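Local structure of periplasmic beta-glucosidase (Pseudomonas aeruginosa, 6R5T) at residues 641-646 with 651-656; 94-99 with 362-367. The protein probably hydrolyses terminal, non-reducing beta-D-glucosyl residues to release beta-D-glucose, as a periplasmic member of glycoside hydrolase family 3. The protein carries 1 engineered substitution. One frame throughout, in Å; residues are numbered along the deposited sequence.

Contact 1: 641-646 with 651-656; sequences VTLSNS and GATVVQ
Leu-643 meets Thr-653 and Val-655 in an apolar cluster that illustrates how two sheets can be held face to face by interlocking side chains without direct backbone pairing. The strands run in roughly opposite senses, their N-to-C directions 149° apart, and their axes come no closer than 9.0 Å, too far for backbone pairing. The leucine spans that gap with its CG anti to the backbone N (chi1 175°), which carries both terminal methyls to the facing strand. Its CD2 lies 3.8 Å from Thr-653 CG2, and CD1 is only slightly farther from the same methyl. Thr-653 thus offers carbon rather than hydroxyl to the leucine. Val-655 divides its two branches: CG2 packs 4.0 Å from Leu-643 CD2, while CG1 approaches Val-641 CG1 at 4.2 Å. In both valine contacts the side chains pass alongside one another in opposite senses. Ile-689 and Leu-621, from strands flanking 641-645 in its own sheet, add to this hydrophobic layer.

Polar interactions gather where the chain turns between the strands. Asn-645 ND2 comes within 3.8 Å of Gly-651 N, a van der Waals approach, since its hydrogen bonds go to the carbonyls of Arg-649 and Leu-681. The OD1 of the same amide accepts from Thr-617 OG1 and from Gly-647 N, the latter forming an Asx turn. Four bonds therefore fix the rotation of this buried amide and tie the connection to Leu-681, at the end of strand 672-681, and to Thr-617, just before strand 619-626.

Strand 636-645 belongs to a three-stranded antiparallel sheet and strand 651-660 to a separate mixed sheet, so the short link between them makes a beta arch. Such a crossing over a hydrophobic interior is characteristic of the beta-sandwich of the fibronectin type III-like domain.

Contact 2: 94-99 with 362-367; sequences LAASWD and GLVLLK
Ser-97 and Gly-362 bring their backbones together, with their CA atoms 4.5 Å apart, where a type I beta turn from Ala-95 to Trp-98 meets the junction between helix 352-362 and strand 364-368.

Close approach is possible here because small residues face each other. Ala-96 does the touching with its methyl: CB sits 3.5 Å from Gly-362 O and 4.0 Å from Val-364 CG2. The valine reaches that methyl with the branch anti to its carbonyl carbon, the other branch being anti to the backbone N (chi1 -178°). The alanine thus packs against a carbonyl that already accepts a hydrogen bond from Trp-539 NE1.

Ser-97 secures the end of the preceding helical segment through Leu-94 O. Its OG donates to that oxygen over 2.7 Å, nearly in line with the carbonyl bond (168° at the oxygen), and Ser-97 N donates to it as well, a double grip. Trp-98 N to Ala-95 O closes the turn. Trp-98 takes a positive phi, and Asp-99 serves as N-cap of helix 100-116, its OD1 accepting from Glu-101 N.

The two segments come from the TIM-barrel and the C-terminal domains of the family 3 hydrolase, and the contact is a piece of their buried interface: a tight helix-end turn set against the start of strand 364-368 of the mixed sheet.

Both contacts are buried, yet they show how one principle, close fitting of buried groups, serves different architectural ends. Contact 1 joins two sheets within a single domain through branched side chains; contact 2 joins two domains mainly through an alanine methyl set against a glycine carbonyl and one valine branch. They share no strand or helix, and their centres lie about 15 Å apart. Still, they meet: on the face of strand 651-656 turned from contact 1, Val-654 CG2 packs 3.6 Å from Trp-98 CB, and Gln-656 also touches the indole ring. With Phe-676 set edge-to-face against Trp-98, the tryptophan brings the fibronectin-like domain up against the loop that carries contact 2.

Contact 1: 641-646 with 651-656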
loop_
_atom_site.group_PDB
_atom_site.type_symbol
_atom_site.label_atom_id
_atom_site.label_comp_id
_atom_site.label_asym_id
_atom_site.label_seq_id
_atom_site.Cartn_x
_atom_site.Cartn_y
_atom_site.Cartn_z
ATOM N N VAL A 641 -7.829 -11.248 35.389
ATOM C CA VAL A 641 -6.457 -11.756 35.445
ATOM C C VAL A 641 -5.753 -11.041 36.599
ATOM O O VAL A 641 -6.084 -9.874 36.859
ATOM C CB VAL A 641 -5.784 -11.541 34.087
ATOM C CG1 VAL A 641 -5.511 -10.060 33.808
ATOM C CG2 VAL A 641 -4.589 -12.406 33.931
ATOM N N THR A 642 -4.829 -11.729 37.242
ATOM C CA THR A 642 -3.979 -11.101 38.275
ATOM C C THR A 642 -2.621 -10.815 37.659
ATOM O O THR A 642 -1.958 -11.765 37.186
ATOM C CB THR A 642 -3.888 -11.941 39.552
ATOM O OG1 THR A 642 -5.248 -12.031 39.989
ATOM C CG2 THR A 642 -3.055 -11.283 40.633
ATOM N N LEU A 643 -2.188 -9.566 37.783
ATOM C CA LEU A 643 -0.830 -9.138 37.390
ATOM C C LEU A 643 0.060 -9.107 38.624
ATOM O O LEU A 643 -0.365 -8.492 39.630
ATOM C CB LEU A 643 -0.919 -7.760 36.760
ATOM C CG LEU A 643 0.413 -7.119 36.393
ATOM C CD1 LEU A 643 1.070 -7.809 35.210
ATOM C CD2 LEU A 643 0.240 -5.628 36.130
ATOM N N SER A 644 1.264 -9.639 38.519
ATOM C CA SER A 644 2.270 -9.613 39.616
ATOM C C SER A 644 3.598 -9.056 39.115
ATOM O O SER A 644 3.989 -9.332 37.965
ATOM C CB SER A 644 2.478 -11.005 40.184
ATOM O OG SER A 644 1.240 -11.579 40.527
ATOM N N ASN A 645 4.285 -8.307 39.949
ATOM C CA ASN A 645 5.668 -7.903 39.695
ATOM C C ASN A 645 6.533 -8.997 40.307
ATOM O O ASN A 645 6.584 -9.119 41.556
ATOM C CB ASN A 645 5.939 -6.524 40.292
ATOM C CG ASN A 645 7.322 -5.991 40.030
ATOM O OD1 ASN A 645 8.239 -6.765 39.744
ATOM N ND2 ASN A 645 7.507 -4.688 40.172
ATOM N N SER A 646 7.132 -9.809 39.452
ATOM C CA SER A 646 7.905 -10.983 39.905
ATOM C C SER A 646 9.413 -10.702 39.858
ATOM O O SER A 646 10.200 -11.675 39.974
ATOM C CB SER A 646 7.495 -12.194 39.085
ATOM O OG SER A 646 7.646 -11.938 37.711
ATOM N N GLY A 651 7.821 -1.055 39.014
ATOM C CA GLY A 651 7.612 -0.571 37.641
ATOM C C GLY A 651 6.194 -0.795 37.201
ATOM O O GLY A 651 5.452 -1.603 37.803
ATOM N N ALA A 652 5.867 -0.162 36.085
ATOM C CA ALA A 652 4.554 -0.331 35.466
ATOM C C ALA A 652 4.684 -1.176 34.192
ATOM O O ALA A 652 5.759 -1.224 33.554
ATOM C CB ALA A 652 3.949 1.020 35.188
ATOM N N THR A 653 3.561 -1.798 33.875
ATOM C CA THR A 653 3.341 -2.439 32.566
ATOM C C THR A 653 1.887 -2.209 32.181
ATOM O O THR A 653 1.127 -1.525 32.906
ATOM C CB THR A 653 3.724 -3.918 32.584
ATOM O OG1 THR A 653 3.645 -4.415 31.239
ATOM C CG2 THR A 653 2.803 -4.755 33.433
ATOM N N VAL A 654 1.544 -2.651 30.988
ATOM C CA VAL A 654 0.189 -2.413 30.444
ATOM C C VAL A 654 -0.407 -3.780 30.110
ATOM O O VAL A 654 0.133 -4.484 29.193
ATOM C CB VAL A 654 0.210 -1.523 29.204
ATOM C CG1 VAL A 654 -1.220 -1.259 28.727
ATOM C CG2 VAL A 654 0.983 -0.218 29.473
ATOM N N VAL A 655 -1.484 -4.139 30.784
ATOM C CA VAL A 655 -2.230 -5.376 30.493
ATOM C C VAL A 655 -3.215 -5.074 29.383
ATOM O O VAL A 655 -3.990 -4.089 29.503
ATOM C CB VAL A 655 -2.940 -5.922 31.729
ATOM C CG1 VAL A 655 -3.637 -7.223 31.391
ATOM C CG2 VAL A 655 -1.945 -6.139 32.857
ATOM N N GLN A 656 -3.123 -5.828 28.298
ATOM C CA GLN A 656 -3.913 -5.551 27.084
ATOM C C GLN A 656 -4.946 -6.659 26.877
ATOM O O GLN A 656 -4.591 -7.822 27.036
ATOM C CB GLN A 656 -2.970 -5.473 25.879
ATOM C CG GLN A 656 -1.951 -4.361 26.081
ATOM C CD GLN A 656 -0.628 -4.621 25.400
ATOM O OE1 GLN A 656 -0.594 -5.036 24.228
ATOM N NE2 GLN A 656 0.469 -4.291 26.084
#

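Contact 2: 94-99 with 362-367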
loop_
_atom_site.group_PDB
_atom_site.type_symbol
_atom_site.label_atom_id
_atom_site.label_comp_id
_atom_site.label_asym_id
_atom_site.label_seq_id
_atom_site.Cartn_x
_atom_site.Cartn_y
_atom_site.Cartn_z
ATOM N N LEU A 94 3.408 10.155 23.367
ATOM C CA LEU A 94 2.351 10.257 24.382
ATOM C C LEU A 94 1.497 9.001 24.367
ATOM O O LEU A 94 1.076 8.534 25.429
ATOM C CB LEU A 94 1.459 11.475 24.110
ATOM C CG LEU A 94 2.125 12.833 24.214
ATOM C CD1 LEU A 94 1.206 13.964 23.745
ATOM C CD2 LEU A 94 2.530 13.074 25.672
ATOM N N ALA A 95 1.157 8.475 23.188
ATOM C CA ALA A 95 0.329 7.276 23.091
ATOM C C ALA A 95 1.038 6.111 23.770
ATOM O O ALA A 95 0.361 5.275 24.343
ATOM C CB ALA A 95 0.023 6.962 21.636
ATOM N N ALA A 96 2.357 6.053 23.690
ATOM C CA ALA A 96 3.128 4.936 24.235
ATOM C C ALA A 96 3.042 4.923 25.755
ATOM O O ALA A 96 3.469 3.912 26.361
ATOM C CB ALA A 96 4.569 4.978 23.769
ATOM N N SER A 97 2.549 5.994 26.372
ATOM C CA SER A 97 2.261 5.975 27.825
ATOM C C SER A 97 1.122 4.996 28.162
ATOM O O SER A 97 1.013 4.626 29.333
ATOM C CB SER A 97 1.954 7.346 28.352
ATOM O OG SER A 97 0.614 7.751 28.000
ATOM N N TRP A 98 0.208 4.750 27.225
ATOM C CA TRP A 98 -0.994 3.916 27.496
ATOM C C TRP A 98 -1.725 4.414 28.752
ATOM O O TRP A 98 -2.292 3.601 29.515
ATOM C CB TRP A 98 -0.632 2.434 27.624
ATOM C CG TRP A 98 -0.263 1.796 26.322
ATOM C CD1 TRP A 98 0.902 1.923 25.641
ATOM C CD2 TRP A 98 -1.084 0.945 25.541
ATOM N NE1 TRP A 98 0.876 1.189 24.484
ATOM C CE2 TRP A 98 -0.327 0.532 24.416
ATOM C CE3 TRP A 98 -2.377 0.430 25.700
ATOM C CZ2 TRP A 98 -0.831 -0.321 23.455
ATOM C CZ3 TRP A 98 -2.846 -0.455 24.775
ATOM C CH2 TRP A 98 -2.102 -0.808 23.647
ATOM N N ASP A 99 -1.790 5.722 28.938
ATOM C CA ASP A 99 -2.344 6.271 30.196
ATOM C C ASP A 99 -3.124 7.516 29.822
ATOM O O ASP A 99 -2.554 8.549 29.592
ATOM C CB ASP A 99 -1.232 6.524 31.208
ATOM C CG ASP A 99 -1.828 6.949 32.541
ATOM O OD1 ASP A 99 -3.024 7.276 32.569
ATOM O OD2 ASP A 99 -1.112 6.868 33.513
ATOM N N GLY A 362 6.497 7.742 28.205
ATOM C CA GLY A 362 6.436 7.394 26.773
ATOM C C GLY A 362 7.656 6.597 26.322
ATOM O O GLY A 362 7.640 6.039 25.194
ATOM N N LEU A 363 8.714 6.570 27.127
ATOM C CA LEU A 363 9.975 5.946 26.671
ATOM C C LEU A 363 9.820 4.429 26.646
ATOM O O LEU A 363 9.215 3.858 27.596
ATOM C CB LEU A 363 11.119 6.347 27.602
ATOM C CG LEU A 363 11.302 7.852 27.758
ATOM C CD1 LEU A 363 12.451 8.109 28.716
ATOM C CD2 LEU A 363 11.513 8.576 26.458
ATOM N N VAL A 364 10.278 3.794 25.567
ATOM C CA VAL A 364 10.030 2.347 25.364
ATOM C C VAL A 364 11.359 1.628 25.378
ATOM O O VAL A 364 12.239 1.880 24.503
ATOM C CB VAL A 364 9.229 2.041 24.066
ATOM C CG1 VAL A 364 8.971 0.555 23.966
ATOM C CG2 VAL A 364 7.923 2.795 23.999
ATOM N N LEU A 365 11.520 0.711 26.313
ATOM C CA LEU A 365 12.733 -0.133 26.313
ATOM C C LEU A 365 12.527 -1.254 25.313
ATOM O O LEU A 365 11.621 -2.096 25.476
ATOM C CB LEU A 365 12.960 -0.657 27.740
ATOM C CG LEU A 365 14.225 -1.489 27.903
ATOM C CD1 LEU A 365 15.477 -0.677 27.603
ATOM C CD2 LEU A 365 14.289 -2.045 29.320
ATOM N N LEU A 366 13.327 -1.292 24.266
ATOM C CA LEU A 366 13.183 -2.297 23.205
ATOM C C LEU A 366 14.134 -3.482 23.407
ATOM O O LEU A 366 13.836 -4.550 22.869
ATOM C CB LEU A 366 13.425 -1.636 21.856
ATOM C CG LEU A 366 12.342 -0.639 21.408
ATOM C CD1 LEU A 366 12.704 -0.016 20.104
ATOM C CD2 LEU A 366 11.011 -1.338 21.294
ATOM N N LYS A 367 15.262 -3.278 24.075
ATOM C CA LYS A 367 16.272 -4.348 24.265
ATOM C C LYS A 367 17.118 -3.981 25.473
ATOM O O LYS A 367 17.400 -2.819 25.669
ATOM C CB LYS A 367 17.182 -4.515 23.059
ATOM C CG LYS A 367 18.190 -5.657 23.171
ATOM C CD LYS A 367 19.093 -5.829 21.984
ATOM C CE LYS A 367 20.013 -7.030 22.206
ATOM N NZ LYS A 367 20.977 -7.223 21.104
#